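Local coordinates for FAD dependent oxidoreductase domain-containing protein (Deinococcus radiodurans R1, PDB 3C4N) that is of unknown function but binds ADP and is probably an FAD-dependent oxidoreductase of the ETF-QO/FixC family, at residues Val270-Ser274 with Gly275-Arg279; Gly339-Ser342 with Ala343-Pro346. One frame throughout, in Å; residues are numbered along the deposited sequence.

Contact 1 (Val270-Ser274 with Gly275-Arg279)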
ATOM      1  N   VAL A 270      -9.725  32.807  -3.502  1.00 18.19           N
ATOM      2  CA  VAL A 270     -10.835  32.002  -3.010  1.00 17.98           C
ATOM      3  C   VAL A 270     -11.864  33.034  -2.556  1.00 16.50           C
ATOM      4  O   VAL A 270     -11.499  34.064  -1.990  1.00 22.81           O
ATOM      5  CB  VAL A 270     -10.417  31.127  -1.790  1.00 14.87           C
ATOM      6  CG1 VAL A 270     -11.614  30.377  -1.242  1.00  8.15           C
ATOM      7  CG2 VAL A 270      -9.330  30.143  -2.198  1.00 16.00           C
ATOM      8  N   LEU A 271     -13.138  32.772  -2.813  1.00 18.72           N
ATOM      9  CA  LEU A 271     -14.195  33.699  -2.430  1.00 14.31           C
ATOM     10  C   LEU A 271     -15.195  33.003  -1.532  1.00 15.80           C
ATOM     11  O   LEU A 271     -15.448  31.807  -1.680  1.00 20.94           O
ATOM     12  CB  LEU A 271     -14.915  34.217  -3.676  1.00 23.06           C
ATOM     13  CG  LEU A 271     -14.039  34.938  -4.707  1.00 25.58           C
ATOM     14  CD1 LEU A 271     -14.726  34.897  -6.074  1.00 31.85           C
ATOM     15  CD2 LEU A 271     -13.785  36.368  -4.257  1.00 16.56           C
ATOM     16  N   ARG A 272     -15.766  33.768  -0.606  1.00 21.15           N
ATOM     17  CA  ARG A 272     -16.752  33.274   0.348  1.00 10.78           C
ATOM     18  C   ARG A 272     -17.884  34.274   0.495  1.00 18.88           C
ATOM     19  O   ARG A 272     -17.663  35.479   0.442  1.00 20.58           O
ATOM     20  CB  ARG A 272     -16.098  33.072   1.707  1.00  7.92           C
ATOM     21  CG  ARG A 272     -15.150  31.906   1.756  1.00 18.46           C
ATOM     22  CD  ARG A 272     -14.728  31.585   3.183  1.00 16.78           C
ATOM     23  NE  ARG A 272     -14.109  30.265   3.246  1.00 20.31           N
ATOM     24  CZ  ARG A 272     -13.575  29.738   4.341  1.00 16.63           C
ATOM     25  NH1 ARG A 272     -13.583  30.428   5.475  1.00 23.65           N
ATOM     26  NH2 ARG A 272     -13.040  28.524   4.302  1.00  8.02           N
ATOM     27  N   ALA A 273     -19.099  33.777   0.686  1.00 19.38           N
ATOM     28  CA  ALA A 273     -20.264  34.650   0.859  1.00 24.89           C
ATOM     29  C   ALA A 273     -21.309  33.901   1.679  1.00 22.84           C
ATOM     30  O   ALA A 273     -21.559  32.727   1.434  1.00 28.42           O
ATOM     31  CB  ALA A 273     -20.845  35.045  -0.517  1.00 18.61           C
ATOM     32  N   SER A 274     -21.919  34.577   2.647  1.00 16.74           N
ATOM     33  CA  SER A 274     -22.936  33.948   3.490  1.00 25.02           C
ATOM     34  C   SER A 274     -22.612  32.496   3.868  1.00 28.01           C
ATOM     35  O   SER A 274     -23.511  31.664   3.991  1.00 30.25           O
ATOM     36  CB  SER A 274     -24.302  33.985   2.796  1.00 28.95           C
ATOM     37  OG  SER A 274     -24.779  35.313   2.655  1.00 30.05           O
ATOM     38  N   GLY A 275     -21.330  32.194   4.048  1.00 31.20           N
ATOM     39  CA  GLY A 275     -20.934  30.850   4.430  1.00 26.60           C
ATOM     40  C   GLY A 275     -20.595  29.921   3.279  1.00 28.00           C
ATOM     41  O   GLY A 275     -20.098  28.821   3.502  1.00 32.48           O
ATOM     42  N   LEU A 276     -20.863  30.336   2.049  1.00 17.81           N
ATOM     43  CA  LEU A 276     -20.547  29.493   0.916  1.00 17.00           C
ATOM     44  C   LEU A 276     -19.152  29.835   0.387  1.00 18.92           C
ATOM     45  O   LEU A 276     -18.699  30.970   0.522  1.00 18.85           O
ATOM     46  CB  LEU A 276     -21.607  29.667  -0.173  1.00 22.42           C
ATOM     47  CG  LEU A 276     -21.378  29.008  -1.536  1.00 24.44           C
ATOM     48  CD1 LEU A 276     -22.719  28.742  -2.187  1.00 20.84           C
ATOM     49  CD2 LEU A 276     -20.517  29.902  -2.401  1.00 13.97           C
ATOM     50  N   THR A 277     -18.460  28.857  -0.195  1.00 16.96           N
ATOM     51  CA  THR A 277     -17.117  29.113  -0.718  1.00 18.98           C
ATOM     52  C   THR A 277     -16.956  28.762  -2.206  1.00 18.02           C
ATOM     53  O   THR A 277     -17.504  27.778  -2.682  1.00 18.97           O
ATOM     54  CB  THR A 277     -16.044  28.324   0.088  1.00  8.86           C
ATOM     55  OG1 THR A 277     -16.142  28.657   1.474  1.00 17.22           O
ATOM     56  CG2 THR A 277     -14.650  28.656  -0.391  1.00  2.56           C
ATOM     57  N   LEU A 278     -16.211  29.586  -2.934  1.00 15.58           N
ATOM     58  CA  LEU A 278     -15.943  29.317  -4.332  1.00 11.12           C
ATOM     59  C   LEU A 278     -14.442  29.057  -4.433  1.00 15.03           C
ATOM     60  O   LEU A 278     -13.620  29.980  -4.380  1.00 15.63           O
ATOM     61  CB  LEU A 278     -16.378  30.496  -5.207  1.00 21.73           C
ATOM     62  CG  LEU A 278     -17.908  30.691  -5.267  1.00 27.11           C
ATOM     63  CD1 LEU A 278     -18.282  31.908  -6.127  1.00 16.64           C
ATOM     64  CD2 LEU A 278     -18.551  29.426  -5.847  1.00 19.39           C
ATOM     65  N   ARG A 279     -14.099  27.772  -4.541  1.00 19.32           N
ATOM     66  CA  ARG A 279     -12.718  27.317  -4.616  1.00 16.43           C
ATOM     67  C   ARG A 279     -12.271  27.124  -6.048  1.00 22.10           C
ATOM     68  O   ARG A 279     -12.638  26.140  -6.701  1.00 19.33           O
ATOM     69  CB  ARG A 279     -12.563  25.996  -3.844  1.00 16.68           C
ATOM     70  CG  ARG A 279     -11.343  25.118  -4.227  1.00 22.88           C
ATOM     71  CD  ARG A 279     -10.001  25.706  -3.798  1.00 25.46           C
ATOM     72  NE  ARG A 279      -8.999  24.664  -3.501  1.00 32.31           N
ATOM     73  CZ  ARG A 279      -8.019  24.274  -4.318  1.00 21.43           C
ATOM     74  NH1 ARG A 279      -7.872  24.828  -5.514  1.00 31.26           N
ATOM     75  NH2 ARG A 279      -7.183  23.322  -3.937  1.00 21.50           N
TER
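Leu271 and Leu278 face each other as a hydrogen-bonded pair of an antiparallel hairpin and exchange both of their backbone bonds: Leu278 N reaches Leu271 O at 2.7 Å, and Leu271 N reaches Leu278 O at 3.2 Å. Two residues nearer the turn, Ala273 and Leu276 do the same, with Leu276 N to Ala273 O at 2.6 Å and Ala273 N to Leu276 O at 2.8 Å. These last two residues bound a type I' turn whose corners are Ser274 and Gly275. At Gly275, with phi 93°, a beta carbon would run into the carbonyl oxygen of Ser274, which is why glycine suits the place.

Between the two bonded pairs lies the non-hydrogen-bonded pair Arg272 and Thr277, whose side chains lie alongside one another and point the same way. Thr277 keeps OG1 beside its own backbone N (chi1 -56°), where Arg272 NE passes at 3.1 Å in a weak, bent bond (122°). The extended arginine carries its guanidinium on to a salt bridge with Asp90, its main polar partner. Thr277 CG2 turns instead to Val270 CG1, 3.6 Å away, so the forked threonine serves a polar and an apolar neighbour at once.

On the other face the CB atoms of Leu271 and Leu278 approach to 4.3 Å; Leu324 of helix 315-324 packs on Ala273 and Leu276 near the turn, while Leu271 meets Leu151 and Leu124. Parallel strand 118-127 flanks strand 270-273 and antiparallel 284-288 flanks strand 276-281, setting this two-residue hairpin inside a mixed sheet. A leucine in place of Arg272 would probably leave Asp90 without its positive mate and Thr277 OG1 without its weak donor. The chemistry thus divides the hairpin: one face is aliphatic, while the opposite face holds a buried threonine beside an arginine anchored to Asp90.

Contact 2 (Gly339-Ser342 with Ala343-Pro346); sequences GRSS and ADVP
Asp344 swings CG to the side of its own backbone N (chi1 -58°), and Arg340, with CG likewise beside its N, bends at chi3 (-66°) so that its guanidinium turns a face toward the carboxylate. Asp344 OD2 then sits over that face, 3.0 Å from Arg340 NH2. The two planes stand 80° apart and no guanidinium N-H points at the oxygen, so this salt bridge is one of charge alone. The same OD2 also receives two weak backbone bonds, from Arg340 N and, at 3.4 Å, from Ser341 N. Aspartate suits this place because its short side chain can reach back to successive amides of the bend while its charge meets the arginine.

The backbone closes the turn in 3-10 fashion. Asp344 N donates to Ser341 O at 2.9 Å and Val345 N to Ser342 O at 3.2 Å, each donor standing well above the carbonyl plane. A water bridges the exit, giving one hydrogen to Ser342 O and the other to Val345 O. Gly339 has a positive phi, and a beta carbon there would crowd Asp344 and Val345.

This surface turn lies in the loop between helix 315-324 and strand 347-352. Buried Val345 and partly exposed Ser342 rest on Gln256 of strand 251-260, and Pro346 bonds through its backbone to Phe257, leading the chain into the sheet.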
ATOM      1  N   GLY A 339     -26.992  18.682 -11.820  1.00 24.74           N
ATOM      2  CA  GLY A 339     -27.253  17.256 -11.947  1.00 33.19           C
ATOM      3  C   GLY A 339     -28.739  16.926 -11.864  1.00 33.29           C
ATOM      4  O   GLY A 339     -29.555  17.789 -11.542  1.00 29.88           O
ATOM      5  N   ARG A 340     -29.089  15.676 -12.158  1.00 39.94           N
ATOM      6  CA  ARG A 340     -30.480  15.220 -12.113  1.00 40.30           C
ATOM      7  C   ARG A 340     -30.831  14.684 -10.727  1.00 32.86           C
ATOM      8  O   ARG A 340     -31.879  15.010 -10.185  1.00 29.20           O
ATOM      9  CB  ARG A 340     -30.712  14.115 -13.142  1.00 47.88           C
ATOM     10  CG  ARG A 340     -30.555  14.547 -14.580  1.00 51.92           C
ATOM     11  CD  ARG A 340     -30.571  13.345 -15.514  1.00 61.10           C
ATOM     12  NE  ARG A 340     -29.410  12.470 -15.322  1.00 71.23           N
ATOM     13  CZ  ARG A 340     -29.326  11.487 -14.425  1.00 73.83           C
ATOM     14  NH1 ARG A 340     -30.343  11.229 -13.610  1.00 73.40           N
ATOM     15  NH2 ARG A 340     -28.220  10.754 -14.355  1.00 70.05           N
ATOM     16  N   SER A 341     -29.964  13.841 -10.176  1.00 28.40           N
ATOM     17  CA  SER A 341     -30.183  13.288  -8.847  1.00 33.47           C
ATOM     18  C   SER A 341     -28.891  13.389  -8.039  1.00 36.34           C
ATOM     19  O   SER A 341     -27.829  13.682  -8.591  1.00 33.14           O
ATOM     20  CB  SER A 341     -30.619  11.826  -8.924  1.00 27.32           C
ATOM     21  OG  SER A 341     -29.568  11.022  -9.425  1.00 42.65           O
ATOM     22  N   SER A 342     -28.990  13.136  -6.737  1.00 37.86           N
ATOM     23  CA  SER A 342     -27.845  13.208  -5.838  1.00 38.37           C
ATOM     24  C   SER A 342     -26.680  12.330  -6.273  1.00 38.52           C
ATOM     25  O   SER A 342     -25.538  12.571  -5.886  1.00 38.97           O
ATOM     26  CB  SER A 342     -28.268  12.812  -4.426  1.00 35.28           C
ATOM     27  OG  SER A 342     -27.156  12.844  -3.555  1.00 45.35           O
ATOM     28  N   ALA A 343     -26.976  11.312  -7.074  1.00 38.80           N
ATOM     29  CA  ALA A 343     -25.953  10.396  -7.560  1.00 37.69           C
ATOM     30  C   ALA A 343     -24.994  11.073  -8.536  1.00 33.69           C
ATOM     31  O   ALA A 343     -23.853  10.643  -8.686  1.00 36.61           O
ATOM     32  CB  ALA A 343     -26.609   9.191  -8.227  1.00 44.42           C
ATOM     33  N   ASP A 344     -25.448  12.127  -9.200  1.00 34.44           N
ATOM     34  CA  ASP A 344     -24.589  12.827 -10.149  1.00 33.72           C
ATOM     35  C   ASP A 344     -23.766  13.930  -9.480  1.00 32.19           C
ATOM     36  O   ASP A 344     -22.931  14.550 -10.127  1.00 35.62           O
ATOM     37  CB  ASP A 344     -25.425  13.449 -11.276  1.00 41.89           C
ATOM     38  CG  ASP A 344     -26.254  12.417 -12.043  1.00 42.97           C
ATOM     39  OD1 ASP A 344     -25.667  11.462 -12.606  1.00 39.40           O
ATOM     40  OD2 ASP A 344     -27.495  12.578 -12.079  1.00 38.34           O
ATOM     41  N   VAL A 345     -23.985  14.152  -8.188  1.00 26.25           N
ATOM     42  CA  VAL A 345     -23.297  15.213  -7.459  1.00 23.16           C
ATOM     43  C   VAL A 345     -22.254  14.752  -6.421  1.00 25.23           C
ATOM     44  O   VAL A 345     -22.586  14.062  -5.451  1.00 25.66           O
ATOM     45  CB  VAL A 345     -24.360  16.108  -6.769  1.00 16.71           C
ATOM     46  CG1 VAL A 345     -23.706  17.268  -6.046  1.00  7.29           C
ATOM     47  CG2 VAL A 345     -25.344  16.612  -7.813  1.00 16.85           C
ATOM     48  N   PRO A 346     -20.978  15.137  -6.614  1.00 20.33           N
ATOM     49  CA  PRO A 346     -19.882  14.779  -5.704  1.00 23.41           C
ATOM     50  C   PRO A 346     -20.257  15.116  -4.254  1.00 22.76           C
ATOM     51  O   PRO A 346     -20.583  16.262  -3.948  1.00 20.63           O
ATOM     52  CB  PRO A 346     -18.722  15.639  -6.209  1.00 18.83           C
ATOM     53  CG  PRO A 346     -19.001  15.760  -7.663  1.00 16.65           C
ATOM     54  CD  PRO A 346     -20.489  16.023  -7.686  1.00 22.88           C
TER
HETATM   55  O   HOH W   1     -24.585  13.970  -3.678  1.00 31.15           O

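In the fold
Contact 1 comes first along the chain and closes before contact 2 opens, with strand 284-288 and helix 315-324 between them. Their centres lie 21 Å apart and their nearest atoms about 12 Å, so they do not touch. Both are tied to one mixed sheet: contact 1 is a hairpin within it, and contact 2 is the turn that delivers the chain to strand 347-352. Strand 251-260 pairs with both 347-352 and 284-288, and the latter pairs with 276-281, which connects the two places. Both contacts thus build the part of the fold around that sheet, apart from the ADP site and from parallel strands 36-42 and 64-67 of another sheet, consistent with a Rossmann-type nucleotide-binding domain.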